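Glyco_hydro_cc domain-containing protein (Pseudomonas viridiflava, PDB 6UAV) probably hydrolyses internal beta-1,3-glucosidic bonds of beta-1,3-glucans, acting as an endo-beta-1,3-glucanase of glycoside hydrolase family GH128 (subgroup II). Local coordinates at residues Ala9-Ser14 with Lys34-Leu39; Trp28-Pro33 with Val50-Met55; Pro15-Ala20 with Asp241-Leu246. One frame throughout, in Å; residues are numbered along the deposited sequence.

Contact 1. Residues Ala9-Ser14 with Lys34-Leu39; sequences AYDVAS and KPHDRL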
ATOM      1  N   ALA A   9       4.898   2.279   4.453  1.00 11.94           N
ATOM      2  CA  ALA A   9       3.608   2.989   4.504  1.00 11.87           C
ATOM      3  C   ALA A   9       3.680   3.994   5.638  1.00 11.94           C
ATOM      4  O   ALA A   9       3.620   3.554   6.784  1.00 11.42           O
ATOM      5  CB  ALA A   9       2.493   1.997   4.722  1.00 12.17           C
ATOM      6  N   TYR A  10       4.098   5.214   5.359  1.00 11.68           N
ATOM      7  CA  TYR A  10       4.452   6.207   6.396  1.00 11.96           C
ATOM      8  C   TYR A  10       4.584   7.565   5.739  1.00 11.88           C
ATOM      9  O   TYR A  10       5.207   7.646   4.704  1.00 12.66           O
ATOM     10  CB  TYR A  10       5.760   5.868   7.120  1.00 11.69           C
ATOM     11  CG  TYR A  10       6.142   6.774   8.260  1.00 12.01           C
ATOM     12  CD1 TYR A  10       5.353   6.820   9.395  1.00 11.76           C
ATOM     13  CD2 TYR A  10       7.291   7.535   8.232  1.00 12.45           C
ATOM     14  CE1 TYR A  10       5.701   7.624  10.459  1.00 12.80           C
ATOM     15  CE2 TYR A  10       7.619   8.395   9.268  1.00 12.55           C
ATOM     16  CZ  TYR A  10       6.820   8.431  10.395  1.00 13.25           C
ATOM     17  OH  TYR A  10       7.108   9.216  11.498  1.00 13.99           O
ATOM     18  N   ASP A  11       4.125   8.616   6.393  1.00 12.23           N
ATOM     19  CA  ASP A  11       4.302   9.981   5.850  1.00 11.94           C
ATOM     20  C   ASP A  11       5.721  10.458   6.197  1.00 12.57           C
ATOM     21  O   ASP A  11       5.897  11.325   7.074  1.00 12.99           O
ATOM     22  CB  ASP A  11       3.209  10.911   6.358  1.00 12.24           C
ATOM     23  CG  ASP A  11       3.189  12.244   5.645  1.00 12.59           C
ATOM     24  OD1 ASP A  11       3.707  12.321   4.499  1.00 12.48           O
ATOM     25  OD2 ASP A  11       2.541  13.144   6.182  1.00 14.13           O
ATOM     26  N   VAL A  12       6.706   9.994   5.425  1.00 12.48           N
ATOM     27  CA  VAL A  12       8.117  10.387   5.666  1.00 13.20           C
ATOM     28  C   VAL A  12       8.194  11.913   5.511  1.00 14.05           C
ATOM     29  O   VAL A  12       7.756  12.451   4.449  1.00 13.34           O
ATOM     30  CB  VAL A  12       9.050   9.705   4.681  1.00 13.27           C
ATOM     31  CG1 VAL A  12      10.455  10.198   4.892  1.00 14.39           C
ATOM     32  CG2 VAL A  12       8.974   8.198   4.793  1.00 12.85           C
ATOM     33  N   ALA A  13       8.685  12.607   6.545  1.00 14.92           N
ATOM     34  CA  ALA A  13       8.755  14.095   6.590  1.00 16.27           C
ATOM     35  C   ALA A  13      10.223  14.569   6.578  1.00 17.74           C
ATOM     36  O   ALA A  13      10.596  15.537   5.836  1.00 20.55           O
ATOM     37  CB  ALA A  13       7.974  14.586   7.775  1.00 17.29           C
ATOM     38  N   SER A  14      11.111  13.770   7.111  1.00 16.69           N
ATOM     39  CA  SER A  14      12.481  14.202   7.417  1.00 16.24           C
ATOM     40  C   SER A  14      13.429  13.605   6.399  1.00 15.19           C
ATOM     41  O   SER A  14      13.475  12.397   6.285  1.00 14.52           O
ATOM     42  CB  SER A  14      12.845  13.769   8.769  1.00 16.73           C
ATOM     43  OG  SER A  14      14.202  14.096   9.025  1.00 17.58           O
ATOM     44  N   LYS A  34       0.344  13.801  -2.564  1.00 14.76           N
ATOM     45  CA  LYS A  34       1.698  14.418  -2.619  1.00 15.54           C
ATOM     46  C   LYS A  34       2.475  14.078  -1.366  1.00 14.79           C
ATOM     47  O   LYS A  34       1.878  13.858  -0.295  1.00 13.30           O
ATOM     48  CB  LYS A  34       1.553  15.923  -2.728  1.00 17.22           C
ATOM     49  CG  LYS A  34       1.187  16.400  -4.126  1.00 19.30           C
ATOM     50  CD  LYS A  34       0.702  17.787  -4.135  1.00 21.52           C
ATOM     51  CE  LYS A  34       0.271  18.270  -5.522  1.00 22.86           C
ATOM     52  NZ  LYS A  34      -0.772  19.303  -5.366  1.00 25.40           N
ATOM     53  N   PRO A  35       3.810  14.114  -1.448  1.00 14.52           N
ATOM     54  CA  PRO A  35       4.627  13.898  -0.271  1.00 14.27           C
ATOM     55  C   PRO A  35       4.434  15.011   0.756  1.00 14.88           C
ATOM     56  O   PRO A  35       3.894  16.115   0.466  1.00 14.69           O
ATOM     57  CB  PRO A  35       6.065  13.929  -0.769  1.00 15.10           C
ATOM     58  CG  PRO A  35       5.981  13.830  -2.244  1.00 15.93           C
ATOM     59  CD  PRO A  35       4.624  14.366  -2.645  1.00 14.80           C
ATOM     60  N   HIS A  36       4.921  14.733   1.953  1.00 14.12           N
ATOM     61  CA  HIS A  36       4.931  15.727   3.044  1.00 14.78           C
ATOM     62  C   HIS A  36       5.588  17.032   2.564  1.00 15.34           C
ATOM     63  O   HIS A  36       6.584  16.987   1.828  1.00 14.28           O
ATOM     64  CB  HIS A  36       5.696  15.202   4.243  1.00 15.07           C
ATOM     65  CG  HIS A  36       5.464  16.008   5.473  1.00 15.32           C
ATOM     66  ND1 HIS A  36       6.067  17.212   5.693  1.00 15.93           N
ATOM     67  CD2 HIS A  36       4.646  15.780   6.531  1.00 15.87           C
ATOM     68  CE1 HIS A  36       5.653  17.682   6.869  1.00 16.81           C
ATOM     69  NE2 HIS A  36       4.827  16.782   7.435  1.00 15.93           N
ATOM     70  N   ASP A  37       5.049  18.168   2.971  1.00 16.85           N
ATOM     71  CA  ASP A  37       5.500  19.488   2.463  1.00 19.84           C
ATOM     72  C   ASP A  37       6.973  19.736   2.808  1.00 19.06           C
ATOM     73  O   ASP A  37       7.631  20.483   2.044  1.00 19.62           O
ATOM     74  CB  ASP A  37       4.622  20.643   2.974  1.00 22.55           C
ATOM     75  CG  ASP A  37       3.293  20.788   2.218  1.00 24.83           C
ATOM     76  OD1 ASP A  37       3.167  20.241   1.075  1.00 27.19           O
ATOM     77  OD2 ASP A  37       2.348  21.379   2.818  1.00 27.36           O
ATOM     78  N   ARG A  38       7.485  19.120   3.868  1.00 19.07           N
ATOM     79  CA  ARG A  38       8.906  19.287   4.285  1.00 20.05           C
ATOM     80  C   ARG A  38       9.822  18.826   3.145  1.00 19.17           C
ATOM     81  O   ARG A  38      10.931  19.414   2.996  1.00 18.74           O
ATOM     82  CB  ARG A  38       9.135  18.582   5.616  1.00 22.63           C
ATOM     83  CG  ARG A  38      10.521  18.852   6.178  1.00 26.95           C
ATOM     84  CD  ARG A  38      10.671  18.205   7.545  1.00 29.33           C
ATOM     85  NE  ARG A  38      12.025  18.335   8.077  1.00 32.40           N
ATOM     86  CZ  ARG A  38      12.488  17.696   9.154  1.00 32.99           C
ATOM     87  NH1 ARG A  38      13.740  17.883   9.551  1.00 34.08           N
ATOM     88  NH2 ARG A  38      11.683  16.910   9.837  1.00 33.73           N
ATOM     89  N   LEU A  39       9.356  17.907   2.274  1.00 16.47           N
ATOM     90  CA  LEU A  39      10.282  17.329   1.244  1.00 16.48           C
ATOM     91  C   LEU A  39      10.200  18.078  -0.078  1.00 16.26           C
ATOM     92  O   LEU A  39      10.882  17.663  -1.044  1.00 16.71           O
ATOM     93  CB  LEU A  39       9.925  15.856   1.047  1.00 15.99           C
ATOM     94  CG  LEU A  39      10.265  14.929   2.204  1.00 16.43           C
ATOM     95  CD1 LEU A  39       9.753  13.525   1.940  1.00 16.26           C
ATOM     96  CD2 LEU A  39      11.749  14.833   2.413  1.00 17.42           C
TER
HETATM   97  O   HOH W   1       5.814  11.978   2.780  1.00 14.27           O

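Contact 2. Residues Trp28-Pro33 with Val50-Met55; sequences WYNWSP and VDFVPM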
ATOM      1  N   TRP A  28       7.982   4.801  -0.923  1.00 10.95           N
ATOM      2  CA  TRP A  28       7.017   5.007   0.172  1.00 10.77           C
ATOM      3  C   TRP A  28       5.761   5.655  -0.355  1.00 11.18           C
ATOM      4  O   TRP A  28       5.736   6.147  -1.479  1.00 11.46           O
ATOM      5  CB  TRP A  28       7.613   5.854   1.310  1.00 11.12           C
ATOM      6  CG  TRP A  28       7.543   7.357   1.171  1.00 11.29           C
ATOM      7  CD1 TRP A  28       6.646   8.164   1.805  1.00 11.29           C
ATOM      8  CD2 TRP A  28       8.363   8.234   0.395  1.00 11.02           C
ATOM      9  NE1 TRP A  28       6.877   9.476   1.526  1.00 11.28           N
ATOM     10  CE2 TRP A  28       7.938   9.557   0.664  1.00 11.79           C
ATOM     11  CE3 TRP A  28       9.450   8.031  -0.473  1.00 11.61           C
ATOM     12  CZ2 TRP A  28       8.534  10.669   0.076  1.00 12.02           C
ATOM     13  CZ3 TRP A  28      10.053   9.148  -1.009  1.00 11.86           C
ATOM     14  CH2 TRP A  28       9.572  10.430  -0.784  1.00 11.90           C
ATOM     15  N   TYR A  29       4.746   5.722   0.503  1.00 10.86           N
ATOM     16  CA  TYR A  29       3.546   6.490   0.159  1.00 10.69           C
ATOM     17  C   TYR A  29       2.968   6.939   1.477  1.00 10.54           C
ATOM     18  O   TYR A  29       3.411   6.431   2.503  1.00 10.89           O
ATOM     19  CB  TYR A  29       2.586   5.649  -0.696  1.00 10.61           C
ATOM     20  CG  TYR A  29       1.795   4.653   0.106  1.00 10.52           C
ATOM     21  CD1 TYR A  29       2.370   3.477   0.586  1.00 11.20           C
ATOM     22  CD2 TYR A  29       0.472   4.895   0.384  1.00 10.81           C
ATOM     23  CE1 TYR A  29       1.622   2.565   1.309  1.00 10.78           C
ATOM     24  CE2 TYR A  29      -0.275   4.004   1.106  1.00 10.15           C
ATOM     25  CZ  TYR A  29       0.305   2.833   1.590  1.00 10.96           C
ATOM     26  OH  TYR A  29      -0.447   1.940   2.290  1.00 10.78           O
ATOM     27  N   ASN A  30       2.032   7.860   1.418  1.00 10.73           N
ATOM     28  CA  ASN A  30       1.524   8.538   2.634  1.00 11.17           C
ATOM     29  C   ASN A  30       0.012   8.679   2.573  1.00 11.17           C
ATOM     30  O   ASN A  30      -0.492   9.530   3.290  1.00 11.47           O
ATOM     31  CB  ASN A  30       2.192   9.897   2.858  1.00 11.47           C
ATOM     32  CG  ASN A  30       1.797  10.909   1.803  1.00 11.87           C
ATOM     33  OD1 ASN A  30       1.059  10.559   0.866  1.00 12.17           O
ATOM     34  ND2 ASN A  30       2.245  12.143   1.988  1.00 12.72           N
ATOM     35  N   TRP A  31      -0.671   7.806   1.853  1.00 11.48           N
ATOM     36  CA  TRP A  31      -2.147   7.799   1.745  1.00 11.82           C
ATOM     37  C   TRP A  31      -2.669   9.105   1.118  1.00 12.42           C
ATOM     38  O   TRP A  31      -3.831   9.378   1.259  1.00 13.74           O
ATOM     39  CB  TRP A  31      -2.826   7.530   3.089  1.00 12.01           C
ATOM     40  CG  TRP A  31      -2.415   6.217   3.661  1.00 10.96           C
ATOM     41  CD1 TRP A  31      -2.975   4.999   3.423  1.00 11.19           C
ATOM     42  CD2 TRP A  31      -1.367   5.980   4.626  1.00 11.57           C
ATOM     43  NE1 TRP A  31      -2.345   4.023   4.138  1.00 10.62           N
ATOM     44  CE2 TRP A  31      -1.339   4.582   4.874  1.00 10.90           C
ATOM     45  CE3 TRP A  31      -0.467   6.812   5.296  1.00 11.78           C
ATOM     46  CZ2 TRP A  31      -0.431   4.012   5.794  1.00 11.68           C
ATOM     47  CZ3 TRP A  31       0.402   6.255   6.218  1.00 12.36           C
ATOM     48  CH2 TRP A  31       0.429   4.882   6.421  1.00 11.96           C
ATOM     49  N   SER A  32      -1.834   9.884   0.439  1.00 12.59           N
ATOM     50  CA  SER A  32      -2.255  11.227  -0.030  1.00 13.76           C
ATOM     51  C   SER A  32      -1.659  11.480  -1.388  1.00 13.31           C
ATOM     52  O   SER A  32      -0.774  10.736  -1.844  1.00 11.98           O
ATOM     53  CB  SER A  32      -1.852  12.302   0.954  1.00 15.06           C
ATOM     54  OG  SER A  32      -0.602  12.767   0.586  1.00 16.37           O
ATOM     55  N   PRO A  33      -2.160  12.499  -2.121  1.00 13.92           N
ATOM     56  CA  PRO A  33      -1.658  12.674  -3.484  1.00 14.40           C
ATOM     57  C   PRO A  33      -0.253  13.268  -3.636  1.00 15.31           C
ATOM     58  O   PRO A  33       0.287  13.268  -4.738  1.00 16.56           O
ATOM     59  CB  PRO A  33      -2.667  13.645  -4.089  1.00 15.43           C
ATOM     60  CG  PRO A  33      -3.819  13.713  -3.151  1.00 15.47           C
ATOM     61  CD  PRO A  33      -3.282  13.375  -1.765  1.00 14.56           C
ATOM     62  N   VAL A  50      15.003   6.849  -3.855  1.00 17.51           N
ATOM     63  CA  VAL A  50      13.654   6.434  -3.382  1.00 16.69           C
ATOM     64  C   VAL A  50      12.625   7.129  -4.264  1.00 18.15           C
ATOM     65  O   VAL A  50      12.912   8.208  -4.856  1.00 19.10           O
ATOM     66  CB  VAL A  50      13.441   6.699  -1.874  1.00 17.01           C
ATOM     67  CG1 VAL A  50      14.446   5.934  -1.032  1.00 17.08           C
ATOM     68  CG2 VAL A  50      13.541   8.178  -1.571  1.00 17.98           C
ATOM     69  N   ASP A  51      11.484   6.473  -4.455  1.00 16.15           N
ATOM     70  CA  ASP A  51      10.353   7.121  -5.167  1.00 16.67           C
ATOM     71  C   ASP A  51       9.145   7.196  -4.246  1.00 15.04           C
ATOM     72  O   ASP A  51       8.957   6.348  -3.402  1.00 14.17           O
ATOM     73  CB  ASP A  51      10.075   6.495  -6.525  1.00 19.08           C
ATOM     74  CG  ASP A  51       9.589   5.074  -6.502  1.00 21.82           C
ATOM     75  OD1 ASP A  51      10.454   4.183  -6.330  1.00 23.85           O
ATOM     76  OD2 ASP A  51       8.345   4.870  -6.658  1.00 22.78           O
ATOM     77  N   PHE A  52       8.356   8.242  -4.406  1.00 13.62           N
ATOM     78  CA  PHE A  52       7.053   8.416  -3.703  1.00 12.87           C
ATOM     79  C   PHE A  52       5.935   8.022  -4.671  1.00 12.52           C
ATOM     80  O   PHE A  52       5.979   8.416  -5.854  1.00 12.74           O
ATOM     81  CB  PHE A  52       6.843   9.876  -3.316  1.00 12.65           C
ATOM     82  CG  PHE A  52       5.461  10.226  -2.829  1.00 12.64           C
ATOM     83  CD1 PHE A  52       5.061   9.885  -1.550  1.00 12.27           C
ATOM     84  CD2 PHE A  52       4.540  10.842  -3.681  1.00 12.71           C
ATOM     85  CE1 PHE A  52       3.780  10.210  -1.112  1.00 12.60           C
ATOM     86  CE2 PHE A  52       3.266  11.134  -3.222  1.00 12.58           C
ATOM     87  CZ  PHE A  52       2.878  10.792  -1.949  1.00 12.53           C
ATOM     88  N   VAL A  53       4.915   7.329  -4.199  1.00 11.90           N
ATOM     89  CA  VAL A  53       3.751   6.889  -5.030  1.00 11.59           C
ATOM     90  C   VAL A  53       2.527   7.565  -4.478  1.00 11.74           C
ATOM     91  O   VAL A  53       2.204   7.421  -3.311  1.00 11.58           O
ATOM     92  CB  VAL A  53       3.565   5.362  -5.054  1.00 11.29           C
ATOM     93  CG1 VAL A  53       2.326   4.936  -5.875  1.00 11.84           C
ATOM     94  CG2 VAL A  53       4.817   4.687  -5.571  1.00 11.56           C
ATOM     95  N   PRO A  54       1.892   8.436  -5.280  1.00 11.92           N
ATOM     96  CA  PRO A  54       0.727   9.163  -4.796  1.00 12.26           C
ATOM     97  C   PRO A  54      -0.478   8.234  -4.613  1.00 11.73           C
ATOM     98  O   PRO A  54      -0.580   7.225  -5.294  1.00 11.43           O
ATOM     99  CB  PRO A  54       0.336  10.127  -5.889  1.00 12.55           C
ATOM    100  CG  PRO A  54       1.189   9.789  -7.048  1.00 13.57           C
ATOM    101  CD  PRO A  54       2.248   8.767  -6.663  1.00 12.82           C
ATOM    102  N   MET A  55      -1.462   8.696  -3.827  1.00 11.50           N
ATOM    103  CA  MET A  55      -2.670   7.911  -3.585  1.00 11.51           C
ATOM    104  C   MET A  55      -3.909   8.806  -3.553  1.00 12.64           C
ATOM    105  O   MET A  55      -3.879   9.893  -3.002  1.00 13.45           O
ATOM    106  CB  MET A  55      -2.597   7.181  -2.252  1.00 11.37           C
ATOM    107  CG  MET A  55      -3.871   6.380  -1.962  1.00 11.39           C
ATOM    108  SD  MET A  55      -3.629   5.175  -0.641  1.00 12.60           S
ATOM    109  CE  MET A  55      -4.846   3.969  -1.143  1.00 11.87           C
TER
HETATM  110  O   HOH W   2       0.712   8.353  -1.238  1.00 11.29           O

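Contact 3. Residues Pro15-Ala20 with Asp241-Leu246; sequences PADLSA and DAEGRL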
ATOM      1  N   PRO A  15      14.267  14.432   5.752  1.00 14.93           N
ATOM      2  CA  PRO A  15      15.370  13.915   4.941  1.00 15.13           C
ATOM      3  C   PRO A  15      16.251  12.957   5.755  1.00 15.12           C
ATOM      4  O   PRO A  15      16.690  11.966   5.230  1.00 15.01           O
ATOM      5  CB  PRO A  15      16.142  15.161   4.490  1.00 15.78           C
ATOM      6  CG  PRO A  15      15.105  16.241   4.560  1.00 15.99           C
ATOM      7  CD  PRO A  15      14.220  15.918   5.752  1.00 15.82           C
ATOM      8  N   ALA A  16      16.438  13.215   7.054  1.00 15.51           N
ATOM      9  CA  ALA A  16      17.249  12.304   7.903  1.00 15.60           C
ATOM     10  C   ALA A  16      16.626  10.893   7.910  1.00 15.37           C
ATOM     11  O   ALA A  16      17.356   9.902   7.913  1.00 15.12           O
ATOM     12  CB  ALA A  16      17.351  12.859   9.273  1.00 16.03           C
ATOM     13  N   ASP A  17      15.301  10.812   7.993  1.00 15.12           N
ATOM     14  CA  ASP A  17      14.606   9.510   7.932  1.00 14.80           C
ATOM     15  C   ASP A  17      14.839   8.857   6.575  1.00 15.51           C
ATOM     16  O   ASP A  17      14.999   7.666   6.519  1.00 15.54           O
ATOM     17  CB  ASP A  17      13.121   9.669   8.219  1.00 14.75           C
ATOM     18  CG  ASP A  17      12.776   9.867   9.671  1.00 15.24           C
ATOM     19  OD1 ASP A  17      13.614   9.494  10.578  1.00 16.37           O
ATOM     20  OD2 ASP A  17      11.615  10.257   9.907  1.00 15.04           O
ATOM     21  N   LEU A  18      14.855   9.608   5.473  1.00 15.61           N
ATOM     22  CA  LEU A  18      15.265   9.018   4.161  1.00 15.77           C
ATOM     23  C   LEU A  18      16.701   8.504   4.166  1.00 15.48           C
ATOM     24  O   LEU A  18      16.920   7.438   3.560  1.00 15.31           O
ATOM     25  CB  LEU A  18      15.069  10.035   3.041  1.00 16.77           C
ATOM     26  CG  LEU A  18      13.626  10.333   2.718  1.00 16.74           C
ATOM     27  CD1 LEU A  18      13.553  11.475   1.719  1.00 17.64           C
ATOM     28  CD2 LEU A  18      12.894   9.101   2.240  1.00 17.02           C
ATOM     29  N   SER A  19      17.671   9.184   4.784  1.00 14.94           N
ATOM     30  CA  SER A  19      19.065   8.680   4.849  1.00 15.47           C
ATOM     31  C   SER A  19      19.019   7.280   5.470  1.00 15.92           C
ATOM     32  O   SER A  19      19.619   6.315   4.897  1.00 16.04           O
ATOM     33  CB  SER A  19      19.965   9.585   5.653  1.00 16.00           C
ATOM     34  OG  SER A  19      20.273  10.803   4.970  1.00 16.18           O
ATOM     35  N   ALA A  20      18.273   7.144   6.570  1.00 15.47           N
ATOM     36  CA  ALA A  20      18.222   5.892   7.370  1.00 16.43           C
ATOM     37  C   ALA A  20      17.560   4.787   6.518  1.00 16.24           C
ATOM     38  O   ALA A  20      18.104   3.644   6.440  1.00 16.91           O
ATOM     39  CB  ALA A  20      17.474   6.195   8.661  1.00 16.09           C
ATOM     40  N   ASP A 241      12.892   5.428  15.226  1.00 17.64           N
ATOM     41  CA  ASP A 241      12.668   5.928  16.618  1.00 19.24           C
ATOM     42  C   ASP A 241      12.991   7.427  16.592  1.00 18.53           C
ATOM     43  O   ASP A 241      12.130   8.197  16.086  1.00 18.48           O
ATOM     44  CB  ASP A 241      13.428   5.115  17.654  1.00 21.93           C
ATOM     45  CG  ASP A 241      13.076   5.471  19.094  1.00 24.21           C
ATOM     46  OD1 ASP A 241      12.163   6.316  19.329  1.00 26.50           O
ATOM     47  OD2 ASP A 241      13.738   4.967  19.955  1.00 28.67           O
ATOM     48  N   ALA A 242      14.164   7.843  17.072  1.00 18.94           N
ATOM     49  CA  ALA A 242      14.578   9.260  16.978  1.00 19.04           C
ATOM     50  C   ALA A 242      14.574   9.661  15.498  1.00 18.10           C
ATOM     51  O   ALA A 242      14.792   8.820  14.643  1.00 18.13           O
ATOM     52  CB  ALA A 242      15.961   9.454  17.599  1.00 19.87           C
ATOM     53  N   GLU A 243      14.445  10.949  15.202  1.00 17.98           N
ATOM     54  CA  GLU A 243      14.620  11.438  13.824  1.00 17.47           C
ATOM     55  C   GLU A 243      15.932  10.912  13.228  1.00 17.25           C
ATOM     56  O   GLU A 243      17.018  11.070  13.830  1.00 17.40           O
ATOM     57  CB  GLU A 243      14.498  12.950  13.773  1.00 17.91           C
ATOM     58  CG  GLU A 243      14.609  13.491  12.382  1.00 18.13           C
ATOM     59  CD  GLU A 243      14.235  14.949  12.272  1.00 18.32           C
ATOM     60  OE1 GLU A 243      13.994  15.574  13.316  1.00 19.94           O
ATOM     61  OE2 GLU A 243      14.316  15.442  11.149  1.00 18.04           O
ATOM     62  N   GLY A 244      15.811  10.278  12.068  1.00 16.40           N
ATOM     63  CA  GLY A 244      16.961   9.736  11.325  1.00 16.64           C
ATOM     64  C   GLY A 244      17.570   8.473  11.949  1.00 17.21           C
ATOM     65  O   GLY A 244      18.675   8.086  11.498  1.00 17.02           O
ATOM     66  N   ARG A 245      16.883   7.813  12.882  1.00 17.92           N
ATOM     67  CA  ARG A 245      17.426   6.585  13.508  1.00 19.43           C
ATOM     68  C   ARG A 245      16.498   5.382  13.314  1.00 17.91           C
ATOM     69  O   ARG A 245      15.333   5.476  13.708  1.00 16.39           O
ATOM     70  CB  ARG A 245      17.651   6.754  15.014  1.00 23.06           C
ATOM     71  CG  ARG A 245      18.506   5.618  15.561  1.00 27.55           C
ATOM     72  CD  ARG A 245      19.480   5.937  16.704  1.00 32.90           C
ATOM     73  NE  ARG A 245      20.589   6.806  16.296  1.00 36.91           N
ATOM     74  CZ  ARG A 245      21.069   7.833  17.012  1.00 40.42           C
ATOM     75  NH1 ARG A 245      20.555   8.149  18.197  1.00 43.01           N
ATOM     76  NH2 ARG A 245      22.051   8.570  16.521  1.00 42.21           N
ATOM     77  N   LEU A 246      17.029   4.286  12.770  1.00 17.06           N
ATOM     78  CA  LEU A 246      16.309   2.982  12.702  1.00 16.85           C
ATOM     79  C   LEU A 246      16.150   2.376  14.099  1.00 17.24           C
ATOM     80  O   LEU A 246      17.045   2.545  14.962  1.00 17.76           O
ATOM     81  CB  LEU A 246      17.050   2.009  11.796  1.00 17.27           C
ATOM     82  CG  LEU A 246      17.175   2.502  10.349  1.00 16.76           C
ATOM     83  CD1 LEU A 246      18.209   1.710   9.592  1.00 17.06           C
ATOM     84  CD2 LEU A 246      15.845   2.468   9.651  1.00 16.29           C
TER
HETATM   85  O   HOH W   3      19.788   9.288   9.312  1.00 24.90           O

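Contact 1. Residues Ala9-Ser14 with Lys34-Leu39
The His36 imidazole lies with one face against the methyl of Ala13: CB sits 3.6 Å from the ring centroid and only 7° off the ring normal, a centred CH-pi contact. The ring is turned into this position by chi1 of -166°, CG anti to the backbone N, and its rotation is fixed within its own turn, because Arg38 N donates to His36 ND1 at 3.0 Å almost in the ring plane, in a nearly straight bond. Asp11 approaches from the rim instead. Its side chain crosses that of His36 at about a right angle, the carboxylate plane is tilted 45° to the ring, and OD2 comes within 3.4 Å of His36 CD2 near the ring plane. The other carboxylate oxygen, Asp11 OD1, accepts from Asn30 ND2 and from a water that also donates to Val12 O and accepts from His36 N at 3.0 Å, so one water ties three polar atoms of the two loops together.

Further along, Arg38 runs extended from CG to NE alongside the Ala13 carbonyl, with Ala13 O 3.2 Å from Arg38 CD. Ala13 O is buried among CB, CG and CD of that chain and the Leu39 methyl CD2, and it has no hydrogen-bonding partner in the model. The guanidinium then turns a face to Ser14, whose CB is 3.5 Å from Arg38 NH2, while its charge is met by Glu243, which also bonds Ser14 OG. Leu39 CD1 packs against the Val12 carbonyl, 3.4 Å from Val12 O. The contact thus joins the loop following strand 6-9 to the loop following strand 27-29, two neighbouring beta-to-alpha connections of a TIM barrel.

Contact 2. Residues Trp28-Pro33 with Val50-Met55
Strands 27-29 and 51-56 are adjacent parallel strands of the TIM barrel, joined through helix 44-48 as a beta-alpha-beta unit. Trp28 N donates to Asp51 O and Val53 N to Trp28 O, both at 3.1 Å and nearly along the C=O axes, which sets Trp28 opposite Phe52. Trp28 takes the crowded first torsion (chi1 85°), CG between N and the carbonyl carbon, whereas Phe52 has CG anti to N (chi1 169°). The side chains therefore cross at about a right angle: Phe52 CB lies over the six-membered indole ring, 3.8 Å from its centroid, and the Phe52 edge meets the five-membered ring, planes at 60°. Asn30 OD1 reaches the far rim of Phe52 in the ring plane, 3.4 Å from CZ, and accepts from Ser32 OG.

Beyond the strand bonds, Met55 N donates to Ser32 O. The Met55 chain, extended beyond CG, runs beside Tyr29 and carries SD obliquely to two rings, a Met-aromatic contact with each of Tyr29 and Trp31; Tyr29 OH bonds Thr183 O and Trp31 NE1 bonds Glu184. Tyr29 CE2 also stands 3.6 Å above the plane of the Trp31 indole, toward its rim.

Contact 3. Residues Pro15-Ala20 with Asp241-Leu246
Asp17 carries the one direct hydrogen bond between residues 15-20 and 241-246. Its CB leaves the helix alongside the turn, and chi1 of -76° places CG beside the backbone N and anti to the carbonyl carbon. CG itself stays 3.9 Å from Gly244 N. OD1 is the branch that arrives: it accepts from Gly244 N at 2.8 Å with an N-H...acceptor angle of 157°, and the donor stands above the carboxylate plane, 35° out of it. The second branch, OD2, forms a salt bridge with Arg229, whose guanidinium also donates to Asp241 O and Ala242 O. Arg229 is thus bound both to the Asp17 carboxylate and to the backbone of the loop that Asp17 holds, and its positive charge would probably help keep this acid ionised.

The receiving motif is a type II beta turn, closed by Arg245 N to Ala242 O, in the loop between strand 220-225 and helix 248-255 of the TIM barrel. Gly244 occupies the corner of this turn where phi is positive and lies close against the first turn of the helix: its CA is 3.4 Å from Ala16 O, a CA-H...O contact, and 3.8 Å from Ala16 CB. One water bridges the same two backbones, donating to Ala16 O and to Gly244 O.

One helical turn on from Ala16, the Ala20 methyl points at the loop and packs 3.6 Å from Gly244 O. Leu246 approaches it with its branched end, CG lying 4.1 Å from Ala20 CB and CD1 reaching toward Ala20 O, while the same leucine touches Gln251 and Leu254 of helix 248-255.

Contact 2 is the buried one, about 9 Å between its centre and that of the chain; contact 1 is partly buried at about 15 Å, and contact 3 lies at the surface at about 21 Å. All three have a bridging water, but the direct chemistry differs: strand-to-strand backbone bonds and aromatic packing in contact 2, a methyl-on-imidazole CH-pi contact without direct hydrogen bonds between the segments in contact 1, and a carboxylate-to-turn bond in contact 3. Segments 28-33 and 34-39 are consecutive in the chain leaving strand 27-29, and contacts 1 and 2 meet at Asn30. Contacts 1 and 3 meet at Glu243. Leu18 adds apolar packing, touching Val12 and Leu39 of contact 1 and Val50 of contact 2.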